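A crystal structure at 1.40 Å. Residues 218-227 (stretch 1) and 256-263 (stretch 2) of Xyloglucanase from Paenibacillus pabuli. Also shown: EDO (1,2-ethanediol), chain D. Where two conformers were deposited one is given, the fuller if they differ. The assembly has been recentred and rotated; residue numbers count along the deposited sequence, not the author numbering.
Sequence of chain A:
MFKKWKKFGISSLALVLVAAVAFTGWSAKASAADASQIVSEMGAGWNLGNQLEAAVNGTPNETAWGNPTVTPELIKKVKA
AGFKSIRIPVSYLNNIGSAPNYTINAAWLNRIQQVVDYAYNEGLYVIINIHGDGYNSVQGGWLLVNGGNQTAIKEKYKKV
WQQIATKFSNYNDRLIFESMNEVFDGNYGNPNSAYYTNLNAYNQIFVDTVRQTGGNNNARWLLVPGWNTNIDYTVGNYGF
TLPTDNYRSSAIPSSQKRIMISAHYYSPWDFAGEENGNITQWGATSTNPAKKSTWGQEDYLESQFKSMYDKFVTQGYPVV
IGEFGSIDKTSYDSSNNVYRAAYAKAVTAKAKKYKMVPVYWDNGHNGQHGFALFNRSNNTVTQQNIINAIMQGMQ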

# COMPACT_ATOMS: atom_id res chain seq x y z
N ASN A 218 11.67 -3.08 17.59
CA ASN A 218 10.76 -3.56 18.60
C ASN A 218 9.67 -2.55 18.94
O ASN A 218 8.69 -2.91 19.61
CB ASN A 218 11.51 -4.08 19.83
CG ASN A 218 12.16 -2.99 20.63
OD1 ASN A 218 12.27 -1.87 20.19
ND2 ASN A 218 12.60 -3.34 21.84
N ALA A 219 9.81 -1.31 18.45
CA ALA A 219 8.86 -0.25 18.78
C ALA A 219 8.10 0.35 17.62
O ALA A 219 7.10 1.02 17.82
CB ALA A 219 9.59 0.88 19.54
N ARG A 220 8.58 0.15 16.39
CA ARG A 220 8.02 0.88 15.26
C ARG A 220 6.62 0.39 14.89
O ARG A 220 6.19 -0.69 15.28
CB ARG A 220 8.95 0.86 14.07
CG ARG A 220 8.91 -0.39 13.24
CD ARG A 220 9.73 -0.29 11.95
NE ARG A 220 11.16 -0.20 12.24
CZ ARG A 220 11.88 0.91 12.32
NH1 ARG A 220 11.37 2.10 12.07
NH2 ARG A 220 13.14 0.83 12.70
N TRP A 221 5.91 1.20 14.10
CA TRP A 221 4.63 0.79 13.56
C TRP A 221 4.81 -0.24 12.45
O TRP A 221 5.67 -0.11 11.57
CB TRP A 221 3.89 2.00 13.02
CG TRP A 221 3.46 2.94 14.09
CD1 TRP A 221 4.14 4.02 14.58
CD2 TRP A 221 2.23 2.88 14.81
NE1 TRP A 221 3.40 4.62 15.56
CE2 TRP A 221 2.23 3.94 15.73
CE3 TRP A 221 1.15 2.00 14.79
CZ2 TRP A 221 1.16 4.17 16.60
CZ3 TRP A 221 0.10 2.23 15.67
CH2 TRP A 221 0.12 3.31 16.56
N LEU A 222 3.94 -1.25 12.48
CA LEU A 222 3.92 -2.33 11.50
C LEU A 222 2.53 -2.42 10.89
O LEU A 222 1.54 -2.46 11.62
CB LEU A 222 4.25 -3.65 12.18
CG LEU A 222 5.58 -3.71 12.95
CD1 LEU A 222 5.76 -5.09 13.59
CD2 LEU A 222 6.75 -3.37 12.07
N LEU A 223 2.47 -2.45 9.56
CA LEU A 223 1.23 -2.41 8.81
C LEU A 223 0.96 -3.80 8.23
O LEU A 223 1.84 -4.38 7.60
CB LEU A 223 1.36 -1.39 7.68
CG LEU A 223 0.23 -1.21 6.66
CD1 LEU A 223 -1.03 -0.73 7.38
CD2 LEU A 223 0.61 -0.26 5.57
N VAL A 224 -0.25 -4.33 8.46
CA VAL A 224 -0.63 -5.66 8.02
C VAL A 224 -1.98 -5.60 7.30
O VAL A 224 -2.89 -4.89 7.74
CB VAL A 224 -0.68 -6.70 9.17
CG1 VAL A 224 0.69 -6.79 9.82
CG2 VAL A 224 -1.76 -6.38 10.21
N PRO A 225 -2.13 -6.35 6.20
CA PRO A 225 -3.41 -6.47 5.56
C PRO A 225 -4.17 -7.73 5.92
O PRO A 225 -3.60 -8.66 6.47
CB PRO A 225 -3.01 -6.55 4.09
CG PRO A 225 -1.77 -7.43 4.14
CD PRO A 225 -1.09 -7.06 5.44
N GLY A 226 -5.44 -7.74 5.54
CA GLY A 226 -6.19 -8.97 5.40
C GLY A 226 -6.22 -9.43 3.95
O GLY A 226 -5.36 -9.08 3.14
N TRP A 227 -7.19 -10.27 3.63
CA TRP A 227 -7.26 -10.97 2.35
C TRP A 227 -7.40 -10.01 1.18
O TRP A 227 -8.39 -9.27 1.08
CB TRP A 227 -8.48 -11.90 2.38
CG TRP A 227 -8.62 -12.80 1.21
CD1 TRP A 227 -9.38 -12.60 0.10
CD2 TRP A 227 -8.05 -14.10 1.08
NE1 TRP A 227 -9.31 -13.69 -0.72
CE2 TRP A 227 -8.49 -14.63 -0.15
CE3 TRP A 227 -7.20 -14.88 1.88
CZ2 TRP A 227 -8.13 -15.89 -0.60
CZ3 TRP A 227 -6.84 -16.12 1.44
CH2 TRP A 227 -7.30 -16.62 0.21
N GLN A 256 -2.02 0.39 24.22
CA GLN A 256 -1.87 0.89 22.84
C GLN A 256 -1.40 -0.18 21.91
O GLN A 256 -0.89 -1.22 22.34
CB GLN A 256 -0.86 2.04 22.78
CG GLN A 256 -1.37 3.30 23.47
CD GLN A 256 -0.42 4.46 23.36
OE1 GLN A 256 0.53 4.44 22.58
NE2 GLN A 256 -0.66 5.48 24.18
N LYS A 257 -1.65 0.05 20.61
CA LYS A 257 -1.17 -0.83 19.54
C LYS A 257 0.01 -0.18 18.83
O LYS A 257 0.12 1.05 18.81
CB LYS A 257 -2.27 -1.07 18.50
CG LYS A 257 -3.65 -1.37 19.07
CD LYS A 257 -3.66 -2.61 19.91
CE LYS A 257 -5.07 -2.96 20.39
NZ LYS A 257 -5.56 -2.04 21.46
N ARG A 258 0.88 -1.01 18.26
CA ARG A 258 1.84 -0.51 17.27
C ARG A 258 1.70 -1.32 15.98
O ARG A 258 2.67 -1.60 15.26
CB ARG A 258 3.29 -0.53 17.78
CG ARG A 258 3.58 0.60 18.79
CD ARG A 258 3.53 1.97 18.13
NE ARG A 258 3.87 3.05 19.05
CZ ARG A 258 3.01 3.56 19.94
NH1 ARG A 258 1.74 3.17 20.03
NH2 ARG A 258 3.44 4.50 20.76
N ILE A 259 0.44 -1.67 15.70
CA ILE A 259 0.07 -2.34 14.45
C ILE A 259 -1.02 -1.52 13.79
O ILE A 259 -1.90 -0.98 14.45
CB ILE A 259 -0.38 -3.79 14.69
CG1 ILE A 259 0.79 -4.60 15.25
CG2 ILE A 259 -0.91 -4.42 13.39
CD1 ILE A 259 0.40 -5.95 15.72
N MET A 260 -0.89 -1.37 12.47
CA MET A 260 -1.87 -0.67 11.62
C MET A 260 -2.44 -1.69 10.64
O MET A 260 -1.78 -2.68 10.33
CB MET A 260 -1.19 0.42 10.78
CG MET A 260 -0.28 1.34 11.51
SD MET A 260 0.55 2.45 10.35
CE MET A 260 0.97 3.85 11.43
N ILE A 261 -3.64 -1.41 10.12
CA ILE A 261 -4.32 -2.32 9.20
C ILE A 261 -4.42 -1.70 7.81
O ILE A 261 -4.80 -0.54 7.67
CB ILE A 261 -5.74 -2.66 9.70
CG1 ILE A 261 -5.73 -3.13 11.16
CG2 ILE A 261 -6.39 -3.73 8.83
CD1 ILE A 261 -4.84 -4.35 11.45
N SER A 262 -4.04 -2.49 6.81
CA SER A 262 -4.04 -2.06 5.41
C SER A 262 -5.28 -2.50 4.67
O SER A 262 -5.71 -3.62 4.87
CB SER A 262 -2.86 -2.70 4.72
OG SER A 262 -2.91 -2.57 3.32
N ALA A 263 -5.84 -1.62 3.83
CA ALA A 263 -6.79 -2.02 2.79
C ALA A 263 -6.52 -1.14 1.58
O ALA A 263 -5.89 -0.06 1.71
CB ALA A 263 -8.28 -1.87 3.26
C1 EDO D . 7.07 4.11 22.32
O1 EDO D . 8.02 3.59 21.38
C2 EDO D . 7.00 5.63 22.14
O2 EDO D . 6.18 5.95 21.00
O HOH W 1 6.76 3.47 18.86
O HOH W 2 -6.96 -5.87 4.01

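The two stretches pair as neighbouring parallel β-strands, and four main-chain hydrogen bonds hold them together. M260 N donates to L222 O at 2.8 Å, and S262 N donates to V224 O, also at 2.8 Å. V224 N donates to M260 O at 2.9 Å. L222 N donates to R258 O at 3.1 Å, with a more bent angle of 153° against 163–166° for the other three. The pattern is typical of parallel strands: L222 and V224 each use both N and O, and each bonds to the residues before and after its partner in register. The same carbonyls also receive CA-H contacts, as from I259 CA to L222 O at 3.2 Å and from I261 CA to V224 O at 3.3 Å.

Beyond S262 N the direct bonding stops. G226 N and S262 O lie 4.2 Å apart, and water 2 fills the gap. It accepts from G226 N at 2.9 Å and donates to S262 O at 2.7 Å, so the ladder is carried on through solvent.

At the other end, R258 gathers several polar partners. Within its own stretch, R258 NH1 donates to K257 O at 2.9 Å and to Q256 OE1 at 3.1 Å. A weak bond from R258 NH2 to Q256 OE1 measures 3.4 Å. Water 1 links the stretches here: it accepts from R258 NE at 2.9 Å and donates to A219 O at 2.7 Å. The ethanediol, probably from the crystallisation liquor, accepts from R258 NH2 through its O2 at 3.1 Å, near the plane of the guanidinium.

These bonds lie around an arginine that also packs on W221. R258 CD sits 3.6 Å from the centroid of the six-membered ring of W221, 20° off the ring normal, which makes a CH-pi contact over the face. The guanidinium in turn has W221 CZ2 over one of its faces. The indole also reaches along stretch 2, with W221 CH2 3.2 Å from K257 O and W221 CE3 3.6 Å from M260 CG.

Further along, the side chains alternate between the two faces of the sheet. L223 and M260 share one face, where L223 CD1 is 3.6 Å from M260 CB. The same methyl carbon, L223 CD1, lies 3.8 Å from S262 CB. L222, V224, I259 and I261 point to the opposite face. There V224 CG2 touches both isoleucines, at 3.8 Å from I259 CG2 and 3.9 Å from I261 CD1. All of these strand residues are buried.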